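Local coordinates for protein cellobiose 2-epimerase (Caldibacillus thermoamylovorans, PDB 5ZHB) that catalyses the 2-epimerisation of cellobiose, inverting C2 of the reducing-end sugar, and belongs to the N-acylglucosamine 2-epimerase family of helical-barrel enzymes, at residues R54-F59 with Q73-A78; L94-D99 with V111-F116; A120-Y125 with T194-V199; H188-Y193 with N211-F216. All blocks are in the same frame, centred on the assembly; numbering follows the deposited sequence.

Contact 1: residues R54-F59 with Q73-A78; sequences RQLWAF and QQANHA
Gln74, its OE1 held by a hydrogen bond with the hydroxyl of Tyr31, rests the aliphatic root of its side chain on Phe59. Its CB stands 3.3 Å from the centroid of the Phe59 ring and only 10° off the ring normal, a CH-pi contact over the middle of the face. CG follows above the rim, 3.7 Å from Phe59 CE1; the chain then bends at chi2 and carries the amide off toward Tyr31. Glutamine suits this place because it offers methylenes to the ring and an amide to Tyr31. Beside the ring, Phe59 CB meets Ala75 CB at 3.8 Å. An alanine in place of Phe59 would keep that contact but would probably open a gap beneath Gln74 CB and leave the Gln74 chain freer to turn. One helical turn away, Leu56 CB touches Ala78 CB at 3.8 Å, while Leu56 CD1 reaches Ala75 O at 3.4 Å. The two small alanines let the segment axes approach to 8.2 Å, at 157° between their directions. This antiparallel hairpin of helices 49-66 and 69-86 is one wall element of the helical barrel, and Leu56 also packs on Ala120 and Tyr124 of helix 111-128.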
# COMPACT_ATOMS: atom_id res chain seq x y z
N ARG A 54 -4.37 6.03 4.54
CA ARG A 54 -4.18 6.02 3.11
C ARG A 54 -4.78 7.27 2.48
O ARG A 54 -4.20 7.84 1.55
CB ARG A 54 -4.75 4.73 2.51
CG ARG A 54 -3.83 3.55 2.81
CD ARG A 54 -4.54 2.28 2.38
NE ARG A 54 -3.60 1.17 2.54
CZ ARG A 54 -3.92 -0.06 2.16
NH1 ARG A 54 -5.14 -0.32 1.70
NH2 ARG A 54 -3.00 -1.00 2.22
N GLN A 55 -5.94 7.68 2.98
CA GLN A 55 -6.57 8.94 2.56
C GLN A 55 -5.62 10.12 2.82
O GLN A 55 -5.43 10.94 1.93
CB GLN A 55 -7.91 9.12 3.26
CG GLN A 55 -8.96 8.11 2.85
CD GLN A 55 -9.98 7.90 3.95
OE1 GLN A 55 -9.87 8.50 5.02
NE2 GLN A 55 -10.95 7.03 3.70
N LEU A 56 -4.97 10.14 3.98
CA LEU A 56 -4.05 11.22 4.31
C LEU A 56 -2.85 11.19 3.37
O LEU A 56 -2.39 12.23 2.88
CB LEU A 56 -3.63 11.10 5.77
CG LEU A 56 -2.46 11.99 6.20
CD1 LEU A 56 -2.70 13.47 5.93
CD2 LEU A 56 -2.22 11.76 7.67
N TRP A 57 -2.33 9.99 3.12
CA TRP A 57 -1.16 9.86 2.25
C TRP A 57 -1.50 10.37 0.84
O TRP A 57 -0.72 11.16 0.28
CB TRP A 57 -0.62 8.41 2.24
CG TRP A 57 0.59 8.32 1.36
CD1 TRP A 57 1.89 8.46 1.73
CD2 TRP A 57 0.58 8.29 -0.09
NE1 TRP A 57 2.70 8.45 0.62
CE2 TRP A 57 1.92 8.36 -0.50
CE3 TRP A 57 -0.42 8.18 -1.04
CZ2 TRP A 57 2.28 8.35 -1.85
CZ3 TRP A 57 -0.07 8.13 -2.38
CH2 TRP A 57 1.26 8.24 -2.77
N ALA A 58 -2.62 9.91 0.27
CA ALA A 58 -3.02 10.22 -1.10
C ALA A 58 -3.22 11.73 -1.29
O ALA A 58 -2.68 12.29 -2.24
CB ALA A 58 -4.25 9.45 -1.51
N PHE A 59 -3.94 12.39 -0.38
CA PHE A 59 -4.14 13.82 -0.52
C PHE A 59 -2.85 14.61 -0.30
O PHE A 59 -2.64 15.62 -1.00
CB PHE A 59 -5.23 14.30 0.43
CG PHE A 59 -6.61 13.97 -0.10
CD1 PHE A 59 -7.01 14.42 -1.34
CD2 PHE A 59 -7.47 13.14 0.62
CE1 PHE A 59 -8.27 14.10 -1.83
CE2 PHE A 59 -8.72 12.84 0.12
CZ PHE A 59 -9.12 13.32 -1.10
N GLN A 73 -6.34 20.84 1.70
CA GLN A 73 -7.51 20.93 2.57
C GLN A 73 -8.04 19.53 2.87
O GLN A 73 -8.46 19.24 3.98
CB GLN A 73 -8.57 21.84 1.97
CG GLN A 73 -8.18 23.32 1.96
CD GLN A 73 -9.21 24.23 1.33
OE1 GLN A 73 -8.92 25.39 1.00
NE2 GLN A 73 -10.42 23.73 1.14
N GLN A 74 -8.04 18.64 1.87
CA GLN A 74 -8.46 17.26 2.10
C GLN A 74 -7.47 16.59 3.06
O GLN A 74 -7.88 15.90 3.99
CB GLN A 74 -8.57 16.51 0.78
CG GLN A 74 -9.59 17.13 -0.19
CD GLN A 74 -10.98 17.08 0.38
OE1 GLN A 74 -11.42 16.04 0.90
NE2 GLN A 74 -11.68 18.20 0.31
N ALA A 75 -6.17 16.78 2.81
CA ALA A 75 -5.13 16.20 3.66
C ALA A 75 -5.29 16.64 5.12
O ALA A 75 -5.18 15.83 6.04
CB ALA A 75 -3.76 16.54 3.16
N ASN A 76 -5.51 17.95 5.33
CA ASN A 76 -5.74 18.44 6.69
C ASN A 76 -6.90 17.73 7.37
O ASN A 76 -6.78 17.41 8.55
CB ASN A 76 -6.05 19.93 6.72
CG ASN A 76 -4.89 20.74 6.19
OD1 ASN A 76 -3.71 20.37 6.38
ND2 ASN A 76 -5.21 21.83 5.52
N HIS A 77 -8.02 17.56 6.66
CA HIS A 77 -9.20 16.91 7.21
C HIS A 77 -8.88 15.47 7.63
O HIS A 77 -9.35 14.96 8.66
CB HIS A 77 -10.31 16.96 6.16
CG HIS A 77 -11.61 16.47 6.65
ND1 HIS A 77 -12.38 17.24 7.51
CD2 HIS A 77 -12.29 15.32 6.46
CE1 HIS A 77 -13.49 16.58 7.80
NE2 HIS A 77 -13.46 15.41 7.19
N ALA A 78 -8.07 14.79 6.82
CA ALA A 78 -7.66 13.42 7.12
C ALA A 78 -6.75 13.38 8.34
O ALA A 78 -6.90 12.52 9.21
CB ALA A 78 -7.03 12.79 5.90

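Contact 2: residues L94-D99 with V111-F116; sequences LYWMVD and VYAQAF
Leu94 and Gln114 join the approach to a classic beta bulge, in which Trp96 and Met97 both face Asp106, to the first turns of helix 111-128. From its root outward, Leu94 runs past the glutamine amide: CB and then CG each lie 3.7 Å from Gln114 OE1, and CD1 ends 3.6 Å from Ala113 O. The amide itself reads the Leu94 backbone twice. Leu94 N donates to Gln114 OE1 at 2.7 Å, on a lone pair in the carbonyl plane, and Gln114 NE2 returns a nearly straight bond (171°) to Leu94 O at 3.1 Å. Chi1 (-46°) sets CG beside the backbone N, a bend at chi2 brings CD up to Leu94, and the last torsion lets OE1 and NE2 face its N and O; NE2 also bonds His110 O. A leucine in place of Gln114 would probably leave Leu94 N and O without these mates in a buried setting. Ala113, small enough to admit an indole, sets CB 4.0 Å from Trp96 CE3. Trp96 also meets Arg108 in a cation-pi contact. Farther along the same ring system, Trp96 CH2 comes edge to edge with Tyr112 CD2, at 4.1 Å.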
# COMPACT_ATOMS: atom_id res chain seq x y z
N LEU A 94 -2.37 3.38 16.54
CA LEU A 94 -3.58 3.56 15.77
C LEU A 94 -4.49 2.36 15.97
O LEU A 94 -4.03 1.24 15.87
CB LEU A 94 -3.27 3.71 14.28
CG LEU A 94 -2.24 4.77 13.88
CD1 LEU A 94 -2.11 4.80 12.36
CD2 LEU A 94 -2.63 6.14 14.41
N TYR A 95 -5.76 2.64 16.28
CA TYR A 95 -6.82 1.64 16.25
C TYR A 95 -6.95 1.02 14.87
O TYR A 95 -6.75 1.69 13.86
CB TYR A 95 -8.11 2.38 16.64
CG TYR A 95 -8.19 2.78 18.11
CD1 TYR A 95 -7.86 1.89 19.13
CD2 TYR A 95 -8.63 4.05 18.47
CE1 TYR A 95 -7.97 2.26 20.47
CE2 TYR A 95 -8.75 4.42 19.79
CZ TYR A 95 -8.46 3.52 20.80
OH TYR A 95 -8.53 3.92 22.10
N TRP A 96 -7.43 -0.23 14.83
CA TRP A 96 -7.74 -0.91 13.59
C TRP A 96 -9.00 -0.35 12.91
O TRP A 96 -9.04 -0.18 11.68
CB TRP A 96 -7.90 -2.39 13.87
CG TRP A 96 -7.98 -3.28 12.66
CD1 TRP A 96 -9.05 -3.99 12.22
CD2 TRP A 96 -6.88 -3.61 11.77
NE1 TRP A 96 -8.70 -4.74 11.12
CE2 TRP A 96 -7.38 -4.52 10.82
CE3 TRP A 96 -5.55 -3.20 11.67
CZ2 TRP A 96 -6.59 -5.05 9.81
CZ3 TRP A 96 -4.77 -3.70 10.65
CH2 TRP A 96 -5.28 -4.63 9.75
N MET A 97 -10.04 -0.11 13.72
CA MET A 97 -11.27 0.50 13.23
C MET A 97 -11.82 1.46 14.29
O MET A 97 -11.64 1.25 15.49
CB MET A 97 -12.38 -0.52 12.95
CG MET A 97 -12.14 -1.50 11.79
SD MET A 97 -12.39 -0.82 10.13
CE MET A 97 -14.03 -0.09 10.25
N VAL A 98 -12.52 2.49 13.81
CA VAL A 98 -13.39 3.31 14.62
C VAL A 98 -14.77 3.35 13.97
O VAL A 98 -14.92 3.02 12.80
CB VAL A 98 -12.81 4.72 14.87
CG1 VAL A 98 -11.52 4.66 15.68
CG2 VAL A 98 -12.62 5.50 13.58
N ASP A 99 -15.80 3.75 14.74
CA ASP A 99 -17.15 3.86 14.21
C ASP A 99 -17.23 5.20 13.50
O ASP A 99 -16.27 5.97 13.52
CB ASP A 99 -18.19 3.65 15.31
CG ASP A 99 -18.24 4.74 16.38
OD1 ASP A 99 -17.63 5.79 16.19
OD2 ASP A 99 -18.87 4.49 17.43
N VAL A 111 0.89 -3.97 13.77
CA VAL A 111 2.11 -3.36 13.25
C VAL A 111 1.86 -2.79 11.85
O VAL A 111 2.34 -1.72 11.52
CB VAL A 111 3.27 -4.37 13.28
CG1 VAL A 111 4.49 -3.86 12.53
CG2 VAL A 111 3.68 -4.76 14.69
N TYR A 112 1.06 -3.48 11.03
CA TYR A 112 0.74 -3.06 9.67
C TYR A 112 0.08 -1.69 9.69
O TYR A 112 0.42 -0.82 8.90
CB TYR A 112 -0.18 -4.11 9.04
CG TYR A 112 -0.69 -3.88 7.63
CD1 TYR A 112 0.15 -3.43 6.61
CD2 TYR A 112 -1.98 -4.23 7.30
CE1 TYR A 112 -0.33 -3.29 5.32
CE2 TYR A 112 -2.47 -4.09 6.01
CZ TYR A 112 -1.64 -3.61 5.02
OH TYR A 112 -2.13 -3.49 3.75
N ALA A 113 -0.85 -1.51 10.63
CA ALA A 113 -1.52 -0.23 10.74
C ALA A 113 -0.55 0.86 11.21
O ALA A 113 -0.62 1.98 10.72
CB ALA A 113 -2.76 -0.38 11.60
N GLN A 114 0.35 0.54 12.15
CA GLN A 114 1.28 1.53 12.68
C GLN A 114 2.22 1.98 11.55
O GLN A 114 2.52 3.16 11.43
CB GLN A 114 2.08 1.04 13.89
CG GLN A 114 1.25 0.34 14.97
CD GLN A 114 -0.05 1.03 15.32
OE1 GLN A 114 -0.09 2.23 15.60
NE2 GLN A 114 -1.14 0.29 15.30
N ALA A 115 2.64 1.04 10.71
CA ALA A 115 3.46 1.36 9.54
C ALA A 115 2.77 2.37 8.62
O ALA A 115 3.36 3.40 8.25
CB ALA A 115 3.84 0.08 8.79
N PHE A 116 1.53 2.07 8.23
CA PHE A 116 0.75 2.98 7.42
C PHE A 116 0.66 4.37 8.07
O PHE A 116 0.67 5.35 7.37
CB PHE A 116 -0.61 2.38 7.02
CG PHE A 116 -0.48 1.80 5.61
CD1 PHE A 116 -0.35 2.63 4.52
CD2 PHE A 116 -0.37 0.43 5.40
CE1 PHE A 116 -0.13 2.13 3.24
CE2 PHE A 116 -0.15 -0.08 4.12
CZ PHE A 116 -0.03 0.77 3.04

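Contact 3: residues A120-Y125 with T194-V199; sequences ALTEYY and TNLYRV
Asn195 ND2 is gripped by three acceptors of helix 111-128: Glu123 OE1 and Thr122 OG1, each at 3.0 Å, and Tyr119 O. The bond to Glu123 is the straighter (160°) and meets the anti lone pair of OE1, the carboxylate and amide planes being nearly coplanar. As two hydrogens serve three acceptors, the bent threonine bond (136°) is probably the weaker share. At the other end of the amide, Asn195 OD1 accepts from Arg198 NH1 at 2.9 Å. A water completes the ring by donating both to Glu123 OE1, at 2.7 Å, and to Asn195 OD1. Asparagine fits here because its short amide faces an acid with its NH2 group and an arginine with its oxygen. Glu123 is itself fixed by salt bridges to Arg64 and Arg126, which probably favour its charged form, while Arg198 continues to Asp257. Thr122 OG1, in the crowded position between backbone N and carbonyl carbon, is also hydrogen-bonded to Val118 O within its own helix.

The two segments run roughly parallel, 31° apart and 8.7 Å between axes, as expected for successive inner helices of an (alpha/alpha)6 barrel. Beside the polar network the contact becomes apolar. Thr122 CG2 points at Leu196 CD1, 3.6 Å away, the two side chains meeting at about a right angle. Further toward the C-terminal end, both methyls of Val199 approach one corner of a ring, with CG1 3.7 Å from Tyr125 CD2 and CG2 lying at the ring edge in its plane. Leu134 of helix 131-145 touches both Tyr125 and Val199.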
# COMPACT_ATOMS: atom_id res chain seq x y z
N ALA A 120 1.91 7.79 6.19
CA ALA A 120 1.01 8.91 5.91
C ALA A 120 1.42 10.21 6.63
O ALA A 120 1.35 11.30 6.04
CB ALA A 120 -0.39 8.52 6.25
N LEU A 121 1.86 10.06 7.88
CA LEU A 121 2.25 11.21 8.70
C LEU A 121 3.52 11.86 8.14
O LEU A 121 3.61 13.08 8.12
CB LEU A 121 2.44 10.76 10.15
CG LEU A 121 1.16 10.47 10.94
CD1 LEU A 121 1.50 9.67 12.17
CD2 LEU A 121 0.44 11.74 11.32
N THR A 122 4.47 11.04 7.65
CA THR A 122 5.67 11.57 7.04
C THR A 122 5.33 12.28 5.74
O THR A 122 5.84 13.37 5.51
CB THR A 122 6.76 10.50 6.89
OG1 THR A 122 6.31 9.38 6.12
CG2 THR A 122 7.20 9.99 8.25
N GLU A 123 4.39 11.75 4.94
CA GLU A 123 4.01 12.41 3.71
C GLU A 123 3.35 13.76 4.00
O GLU A 123 3.61 14.76 3.33
CB GLU A 123 3.06 11.53 2.89
CG GLU A 123 2.86 11.99 1.45
CD GLU A 123 4.11 11.88 0.58
OE1 GLU A 123 5.11 11.22 0.93
OE2 GLU A 123 4.05 12.52 -0.48
N TYR A 124 2.50 13.81 5.03
CA TYR A 124 1.86 15.05 5.41
C TYR A 124 2.93 16.04 5.88
O TYR A 124 2.87 17.22 5.56
CB TYR A 124 0.81 14.74 6.48
CG TYR A 124 0.01 15.95 6.93
CD1 TYR A 124 -0.93 16.53 6.10
CD2 TYR A 124 0.13 16.45 8.22
CE1 TYR A 124 -1.70 17.60 6.52
CE2 TYR A 124 -0.62 17.53 8.65
CZ TYR A 124 -1.53 18.11 7.79
OH TYR A 124 -2.31 19.17 8.19
N TYR A 125 3.94 15.52 6.59
CA TYR A 125 5.01 16.38 7.05
C TYR A 125 5.74 16.97 5.84
O TYR A 125 6.10 18.14 5.85
CB TYR A 125 5.93 15.60 7.99
CG TYR A 125 7.06 16.46 8.52
CD1 TYR A 125 6.86 17.34 9.58
CD2 TYR A 125 8.31 16.43 7.92
CE1 TYR A 125 7.90 18.13 10.07
CE2 TYR A 125 9.35 17.22 8.38
CZ TYR A 125 9.15 18.06 9.46
OH TYR A 125 10.21 18.79 9.90
N THR A 194 11.09 4.03 4.52
CA THR A 194 11.64 4.79 3.39
C THR A 194 11.19 6.25 3.45
O THR A 194 12.02 7.17 3.29
CB THR A 194 11.23 4.16 2.07
OG1 THR A 194 11.79 2.85 2.14
CG2 THR A 194 11.81 4.87 0.86
N ASN A 195 9.90 6.47 3.70
CA ASN A 195 9.33 7.81 3.70
C ASN A 195 9.80 8.60 4.92
O ASN A 195 9.99 9.84 4.84
CB ASN A 195 7.81 7.75 3.54
CG ASN A 195 7.26 8.83 2.66
OD1 ASN A 195 7.81 9.11 1.58
ND2 ASN A 195 6.18 9.48 3.09
N LEU A 196 10.00 7.89 6.04
CA LEU A 196 10.46 8.52 7.27
C LEU A 196 11.88 9.04 7.05
O LEU A 196 12.20 10.17 7.43
CB LEU A 196 10.36 7.55 8.44
CG LEU A 196 10.80 8.08 9.82
CD1 LEU A 196 10.07 9.35 10.25
CD2 LEU A 196 10.62 7.02 10.88
N TYR A 197 12.71 8.23 6.38
CA TYR A 197 14.11 8.59 6.17
C TYR A 197 14.22 9.79 5.24
O TYR A 197 15.13 10.60 5.38
CB TYR A 197 14.87 7.36 5.67
CG TYR A 197 16.37 7.61 5.65
CD1 TYR A 197 17.14 7.44 6.80
CD2 TYR A 197 16.99 8.13 4.52
CE1 TYR A 197 18.50 7.72 6.80
CE2 TYR A 197 18.35 8.37 4.49
CZ TYR A 197 19.10 8.18 5.64
OH TYR A 197 20.43 8.45 5.60
N ARG A 198 13.27 9.95 4.30
CA ARG A 198 13.21 11.14 3.47
C ARG A 198 13.09 12.39 4.33
O ARG A 198 13.50 13.46 3.91
CB ARG A 198 12.03 11.14 2.48
CG ARG A 198 12.12 10.09 1.38
CD ARG A 198 10.92 10.23 0.44
NE ARG A 198 11.05 9.44 -0.79
CZ ARG A 198 10.52 8.23 -1.03
NH1 ARG A 198 9.62 7.68 -0.22
NH2 ARG A 198 10.95 7.58 -2.09
N VAL A 199 12.48 12.28 5.50
CA VAL A 199 12.12 13.47 6.26
C VAL A 199 12.96 13.61 7.53
O VAL A 199 12.94 14.65 8.17
CB VAL A 199 10.61 13.20 6.46
CG1 VAL A 199 10.12 13.25 7.90
CG2 VAL A 199 9.79 14.02 5.50
O HOH W 1 5.72 8.79 -0.20

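Contact 4: residues H188-Y193 with N211-F216; sequences HVLEAY and NLIDLF
Leu190 enters a hollow in the opposing helix whose walls are Leu212, Ile213 and Phe216, with Ile209 supplying the fourth. Its two methyls divide the work. CD1 lies 4.0 Å from Leu212 CB and 4.2 Å from Ile213 CG1, whereas CD2 turns toward the aromatic wall and stands 4.2 Å from Phe216 CD2. CG anti to the backbone N (chi1 177°) carries the branch point toward the facing helix, where the two methyls part. The return fit comes from Leu212, which runs alongside Leu190, pointing the other way, and puts CD1 against both Val189 CG1, at 3.7 Å, and Tyr193 CD2, at 4.0 Å. His186 and Leu190 itself complete the four residues around this second bump.

Each leucine thus sits among residues spaced i, i+3, i+4 and i+7 on the facing helix, which is knobs-into-holes packing in both directions. It joins helices 183-199 and 203-220, an antiparallel hairpin of the helical barrel, with 148° between the segment directions. Bulky branched side chains suit the 10.3 Å between the segment axes. Val189 CG1 rests over the centre of the Tyr193 ring, 3.6 Å above its plane, on the same side as Leu212 CD1, so valine and ring together line the hollow. The tyrosine hydroxyl reaches past this apolar seam to hydrogen-bond with Glu145 OE2, and its ring meets Tyr141 edge-to-face.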
# COMPACT_ATOMS: atom_id res chain seq x y z
N HIS A 188 5.28 -3.13 4.11
CA HIS A 188 4.73 -1.82 4.48
C HIS A 188 5.55 -1.16 5.59
O HIS A 188 5.60 0.06 5.65
CB HIS A 188 3.21 -1.89 4.64
CG HIS A 188 2.59 -2.24 3.34
ND1 HIS A 188 2.56 -1.35 2.28
CD2 HIS A 188 2.14 -3.40 2.85
CE1 HIS A 188 2.02 -1.97 1.23
NE2 HIS A 188 1.78 -3.19 1.55
N VAL A 189 6.25 -1.94 6.42
CA VAL A 189 7.21 -1.32 7.31
C VAL A 189 8.32 -0.68 6.47
O VAL A 189 8.69 0.46 6.71
CB VAL A 189 7.76 -2.29 8.37
CG1 VAL A 189 8.91 -1.67 9.17
CG2 VAL A 189 6.64 -2.74 9.30
N LEU A 190 8.86 -1.42 5.49
CA LEU A 190 9.90 -0.86 4.63
C LEU A 190 9.42 0.39 3.89
O LEU A 190 10.11 1.41 3.84
CB LEU A 190 10.36 -1.96 3.68
CG LEU A 190 11.42 -1.56 2.64
CD1 LEU A 190 12.71 -1.07 3.27
CD2 LEU A 190 11.69 -2.77 1.81
N GLU A 191 8.21 0.34 3.35
CA GLU A 191 7.62 1.46 2.63
C GLU A 191 7.57 2.69 3.55
O GLU A 191 7.94 3.77 3.16
CB GLU A 191 6.23 1.01 2.18
CG GLU A 191 5.32 2.10 1.62
CD GLU A 191 3.92 1.55 1.39
OE1 GLU A 191 3.34 1.02 2.36
OE2 GLU A 191 3.45 1.58 0.25
N ALA A 192 7.03 2.50 4.76
CA ALA A 192 6.88 3.58 5.72
C ALA A 192 8.23 4.18 6.11
O ALA A 192 8.43 5.40 6.14
CB ALA A 192 6.17 2.99 6.91
N TYR A 193 9.17 3.30 6.41
CA TYR A 193 10.48 3.73 6.88
C TYR A 193 11.25 4.45 5.78
O TYR A 193 12.00 5.37 6.10
CB TYR A 193 11.31 2.54 7.36
CG TYR A 193 10.95 2.00 8.74
CD1 TYR A 193 9.80 2.40 9.41
CD2 TYR A 193 11.78 1.08 9.36
CE1 TYR A 193 9.50 1.92 10.66
CE2 TYR A 193 11.49 0.59 10.62
CZ TYR A 193 10.36 1.03 11.29
OH TYR A 193 10.07 0.50 12.52
N ASN A 211 18.41 -3.59 7.14
CA ASN A 211 17.96 -4.86 7.68
C ASN A 211 16.74 -5.40 6.92
O ASN A 211 16.73 -6.57 6.54
CB ASN A 211 17.78 -4.76 9.19
CG ASN A 211 17.36 -6.07 9.81
OD1 ASN A 211 18.05 -7.08 9.68
ND2 ASN A 211 16.21 -6.08 10.46
N LEU A 212 15.69 -4.59 6.72
CA LEU A 212 14.51 -5.02 5.96
C LEU A 212 14.85 -5.49 4.55
O LEU A 212 14.33 -6.51 4.05
CB LEU A 212 13.49 -3.87 5.97
CG LEU A 212 12.66 -3.78 7.27
CD1 LEU A 212 12.14 -2.43 7.56
CD2 LEU A 212 11.49 -4.75 7.22
N ILE A 213 15.75 -4.76 3.90
CA ILE A 213 16.13 -5.12 2.54
C ILE A 213 16.78 -6.49 2.52
O ILE A 213 16.47 -7.35 1.69
CB ILE A 213 17.01 -4.02 1.91
CG1 ILE A 213 16.20 -2.78 1.67
CG2 ILE A 213 17.64 -4.54 0.60
CD1 ILE A 213 17.02 -1.51 1.55
N ASP A 214 17.64 -6.73 3.50
CA ASP A 214 18.36 -8.00 3.58
C ASP A 214 17.41 -9.15 3.92
O ASP A 214 17.51 -10.23 3.32
CB ASP A 214 19.56 -7.85 4.49
CG ASP A 214 20.61 -8.92 4.23
OD1 ASP A 214 21.14 -8.94 3.10
OD2 ASP A 214 20.74 -9.79 5.09
N LEU A 215 16.43 -8.90 4.81
CA LEU A 215 15.39 -9.88 5.06
C LEU A 215 14.63 -10.20 3.76
O LEU A 215 14.32 -11.36 3.49
CB LEU A 215 14.44 -9.38 6.14
CG LEU A 215 14.95 -9.35 7.59
CD1 LEU A 215 13.98 -8.59 8.46
CD2 LEU A 215 15.11 -10.74 8.11
N PHE A 216 14.28 -9.18 2.99
CA PHE A 216 13.63 -9.44 1.71
C PHE A 216 14.53 -10.32 0.83
O PHE A 216 14.06 -11.32 0.29
CB PHE A 216 13.24 -8.17 0.95
CG PHE A 216 11.80 -7.79 1.29
CD1 PHE A 216 10.74 -8.42 0.64
CD2 PHE A 216 11.54 -6.90 2.31
CE1 PHE A 216 9.43 -8.10 0.98
CE2 PHE A 216 10.23 -6.58 2.64
CZ PHE A 216 9.18 -7.20 1.99

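How the contacts relate
Helix 111-128 enters contacts 2 and 3, whose centres lie about 17 Å apart, and helix 183-199 enters contacts 3 and 4, about 15 Å apart. Contacts 1 and 4 are hairpins about 24 Å apart between centres, joined through contact 3. Tyr124 OH makes a probable hydrogen bond to Asn76 OD1 at 2.6 Å, tying contact 3 to contact 1. Contacts 2 and 4 meet where Phe116 CZ lies 3.4 Å from His188 ND1. Arg54 of contact 1 reaches contact 2, its NH2 3.1 Å from Tyr112 OH and 3.6 Å from Phe116 CE2. In this family the sugar site lies near the barrel axis, so this cluster is probably close to it.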